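Side-chain contact in botulinum neurotoxin type C1 (Clostridium botulinum, PDB 3R4S), which is a neurotoxin whose heavy-chain receptor-binding region, the fragment described here, binds gangliosides for cell entry, while the whole toxin acts as a zinc endopeptidase: residues R262-N267 with F310-N315. Sequence-based numbering, arbitrary orientation.
Sequences RYMYAN and FDMTIN. With SLB (N-acetyl-beta-neuraminic acid), chain C; SIA (N-acetyl-alpha-neuraminic acid), chain D.
Met264 and Met312 reach for each other from two strands that are not paired, and their side chains meet at an oblique angle. The methyl CE of Met312 lies 3.6 Å from SD of Met264 and also nears its CG. Met312 is extended through its first two torsions, CG anti to the backbone N (chi1 179°), and bends at the last (chi3 -71°), which turns CE toward Met264, where it meets SD roughly in line with Met264's own SD-CE bond, opposite that methyl. Further along, the CB of Ala266 meets the delta methyl CD1 of Ile314 at 3.7 Å. The two apolar pairs join strands 262-267 and 307-314 inside the beta-trefoil of the C-terminal receptor-binding domain, with Ile271 and Phe273 also against Met264 and Ile288 and Leu321 against Met312. One end of this apolar seam borders a sialic acid site. There O4 of N-acetyl-beta-neuraminic acid donates a hydrogen bond to Ala266 O (2.8 Å). Tyr265 offers a ring face, over whose rim O4 sits; Tyr265 OH comes within 3.3 Å of sugar C3, and the Tyr286 ring lies nearly parallel to the Tyr265 ring, planes about 15° apart. Asp311 belongs to the second site.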
# COMPACT_ATOMS: atom_id res chain seq x y z
N ARG A 262 7.65 -1.71 16.97
CA ARG A 262 7.32 -2.70 18.00
C ARG A 262 6.71 -3.95 17.39
O ARG A 262 5.84 -3.87 16.51
CB ARG A 262 6.33 -2.13 19.01
CG ARG A 262 6.74 -0.82 19.66
CD ARG A 262 7.98 -0.97 20.50
NE ARG A 262 7.87 -0.22 21.74
CZ ARG A 262 8.09 1.09 21.84
NH1 ARG A 262 8.43 1.81 20.77
NH2 ARG A 262 7.97 1.67 23.03
N TYR A 263 7.13 -5.11 17.88
CA TYR A 263 6.49 -6.36 17.49
C TYR A 263 5.64 -6.89 18.63
O TYR A 263 5.74 -6.45 19.78
CB TYR A 263 7.52 -7.40 17.05
CG TYR A 263 8.40 -7.91 18.17
CD1 TYR A 263 7.97 -8.92 19.02
CD2 TYR A 263 9.68 -7.37 18.38
CE1 TYR A 263 8.77 -9.39 20.05
CE2 TYR A 263 10.49 -7.83 19.41
CZ TYR A 263 10.03 -8.84 20.24
OH TYR A 263 10.84 -9.30 21.26
N MET A 264 4.79 -7.86 18.30
CA MET A 264 3.81 -8.38 19.23
C MET A 264 4.40 -9.56 20.00
O MET A 264 4.95 -10.50 19.42
CB MET A 264 2.55 -8.80 18.47
CG MET A 264 1.30 -8.68 19.27
SD MET A 264 -0.20 -8.89 18.29
CE MET A 264 -0.72 -7.18 18.18
N TYR A 265 4.29 -9.50 21.32
CA TYR A 265 4.77 -10.59 22.16
C TYR A 265 3.71 -10.93 23.20
O TYR A 265 2.61 -10.38 23.17
CB TYR A 265 6.09 -10.21 22.82
CG TYR A 265 6.86 -11.41 23.34
CD1 TYR A 265 7.10 -12.50 22.52
CD2 TYR A 265 7.34 -11.44 24.64
CE1 TYR A 265 7.80 -13.60 22.98
CE2 TYR A 265 8.03 -12.53 25.11
CZ TYR A 265 8.26 -13.61 24.28
OH TYR A 265 8.97 -14.70 24.75
N ALA A 266 4.01 -11.85 24.11
CA ALA A 266 3.04 -12.19 25.15
C ALA A 266 3.69 -12.64 26.44
O ALA A 266 4.78 -13.22 26.45
CB ALA A 266 2.03 -13.22 24.65
N ASN A 267 2.99 -12.39 27.53
CA ASN A 267 3.52 -12.60 28.85
C ASN A 267 2.39 -12.83 29.83
O ASN A 267 1.64 -11.92 30.15
CB ASN A 267 4.31 -11.37 29.25
CG ASN A 267 5.45 -11.69 30.15
OD1 ASN A 267 5.26 -12.17 31.27
ND2 ASN A 267 6.67 -11.45 29.67
N PHE A 310 -9.69 -12.97 16.36
CA PHE A 310 -8.28 -13.20 16.05
C PHE A 310 -7.71 -14.40 16.82
O PHE A 310 -7.92 -14.52 18.02
CB PHE A 310 -7.46 -11.95 16.39
CG PHE A 310 -7.91 -10.70 15.66
CD1 PHE A 310 -7.44 -10.41 14.39
CD2 PHE A 310 -8.78 -9.80 16.27
CE1 PHE A 310 -7.85 -9.25 13.71
CE2 PHE A 310 -9.19 -8.64 15.62
CZ PHE A 310 -8.72 -8.37 14.33
N ASP A 311 -6.96 -15.25 16.12
CA ASP A 311 -6.21 -16.35 16.74
C ASP A 311 -4.73 -16.01 16.81
O ASP A 311 -4.18 -15.38 15.90
CB ASP A 311 -6.35 -17.63 15.93
CG ASP A 311 -7.73 -18.21 16.00
OD1 ASP A 311 -8.46 -17.88 16.97
OD2 ASP A 311 -8.08 -18.99 15.10
N MET A 312 -4.09 -16.45 17.90
CA MET A 312 -2.64 -16.40 18.02
C MET A 312 -2.13 -17.74 18.58
O MET A 312 -2.64 -18.25 19.58
CB MET A 312 -2.21 -15.25 18.90
CG MET A 312 -0.70 -15.15 19.09
SD MET A 312 -0.22 -13.79 20.17
CE MET A 312 -0.59 -12.37 19.14
N THR A 313 -1.12 -18.31 17.93
CA THR A 313 -0.55 -19.57 18.39
C THR A 313 0.80 -19.34 19.05
O THR A 313 1.70 -18.73 18.46
CB THR A 313 -0.43 -20.59 17.25
OG1 THR A 313 -1.74 -21.01 16.84
CG2 THR A 313 0.36 -21.81 17.70
N ILE A 314 0.94 -19.81 20.28
CA ILE A 314 2.20 -19.74 21.00
C ILE A 314 2.54 -21.12 21.57
O ILE A 314 1.70 -21.77 22.19
CB ILE A 314 2.13 -18.75 22.16
CG1 ILE A 314 1.74 -17.36 21.65
CG2 ILE A 314 3.45 -18.72 22.92
CD1 ILE A 314 1.47 -16.36 22.75
N ASN A 315 3.77 -21.57 21.33
CA ASN A 315 4.21 -22.89 21.80
C ASN A 315 3.19 -23.97 21.48
O ASN A 315 2.84 -24.79 22.34
CB ASN A 315 4.52 -22.85 23.30
CG ASN A 315 5.67 -21.91 23.64
OD1 ASN A 315 5.69 -21.29 24.71
ND2 ASN A 315 6.62 -21.78 22.72
C1 SLB C . 8.63 -16.75 28.13
C2 SLB C . 7.29 -17.24 27.65
C3 SLB C . 6.77 -16.29 26.56
C4 SLB C . 5.36 -16.67 26.13
C5 SLB C . 4.46 -16.65 27.34
C6 SLB C . 5.00 -17.60 28.41
C7 SLB C . 4.16 -17.44 29.67
C8 SLB C . 4.48 -18.54 30.69
C9 SLB C . 3.60 -18.43 31.94
C10 SLB C . 2.01 -16.68 27.11
C11 SLB C . 0.85 -17.47 26.58
N5 SLB C . 3.20 -17.25 26.91
O1A SLB C . 8.69 -15.77 28.90
O1B SLB C . 9.65 -17.35 27.71
O2 SLB C . 7.50 -18.54 27.08
O4 SLB C . 4.86 -15.74 25.17
O6 SLB C . 6.38 -17.34 28.75
O7 SLB C . 4.46 -16.13 30.20
O8 SLB C . 4.31 -19.84 30.10
O9 SLB C . 4.20 -17.47 32.81
O10 SLB C . 1.87 -15.60 27.67
C1 SIA D . -10.26 -21.55 14.87
C2 SIA D . -11.52 -22.40 14.85
C3 SIA D . -11.19 -23.89 14.78
C4 SIA D . -10.74 -24.48 16.10
C5 SIA D . -11.68 -24.06 17.21
C6 SIA D . -11.77 -22.53 17.23
C7 SIA D . -12.64 -21.99 18.36
C8 SIA D . -12.70 -20.46 18.29
C9 SIA D . -13.33 -19.88 19.55
C10 SIA D . -11.59 -25.25 19.32
C11 SIA D . -10.80 -25.57 20.55
N5 SIA D . -11.00 -24.43 18.44
O1A SIA D . -10.35 -20.39 15.35
O1B SIA D . -9.19 -22.02 14.42
O2 SIA D . -12.26 -22.02 13.68
O4 SIA D . -10.75 -25.91 16.01
O6 SIA D . -12.31 -22.07 15.99
O7 SIA D . -13.97 -22.50 18.23
O8 SIA D . -11.37 -19.92 18.11
O9 SIA D . -12.37 -20.01 20.61
O10 SIA D . -12.71 -25.70 19.12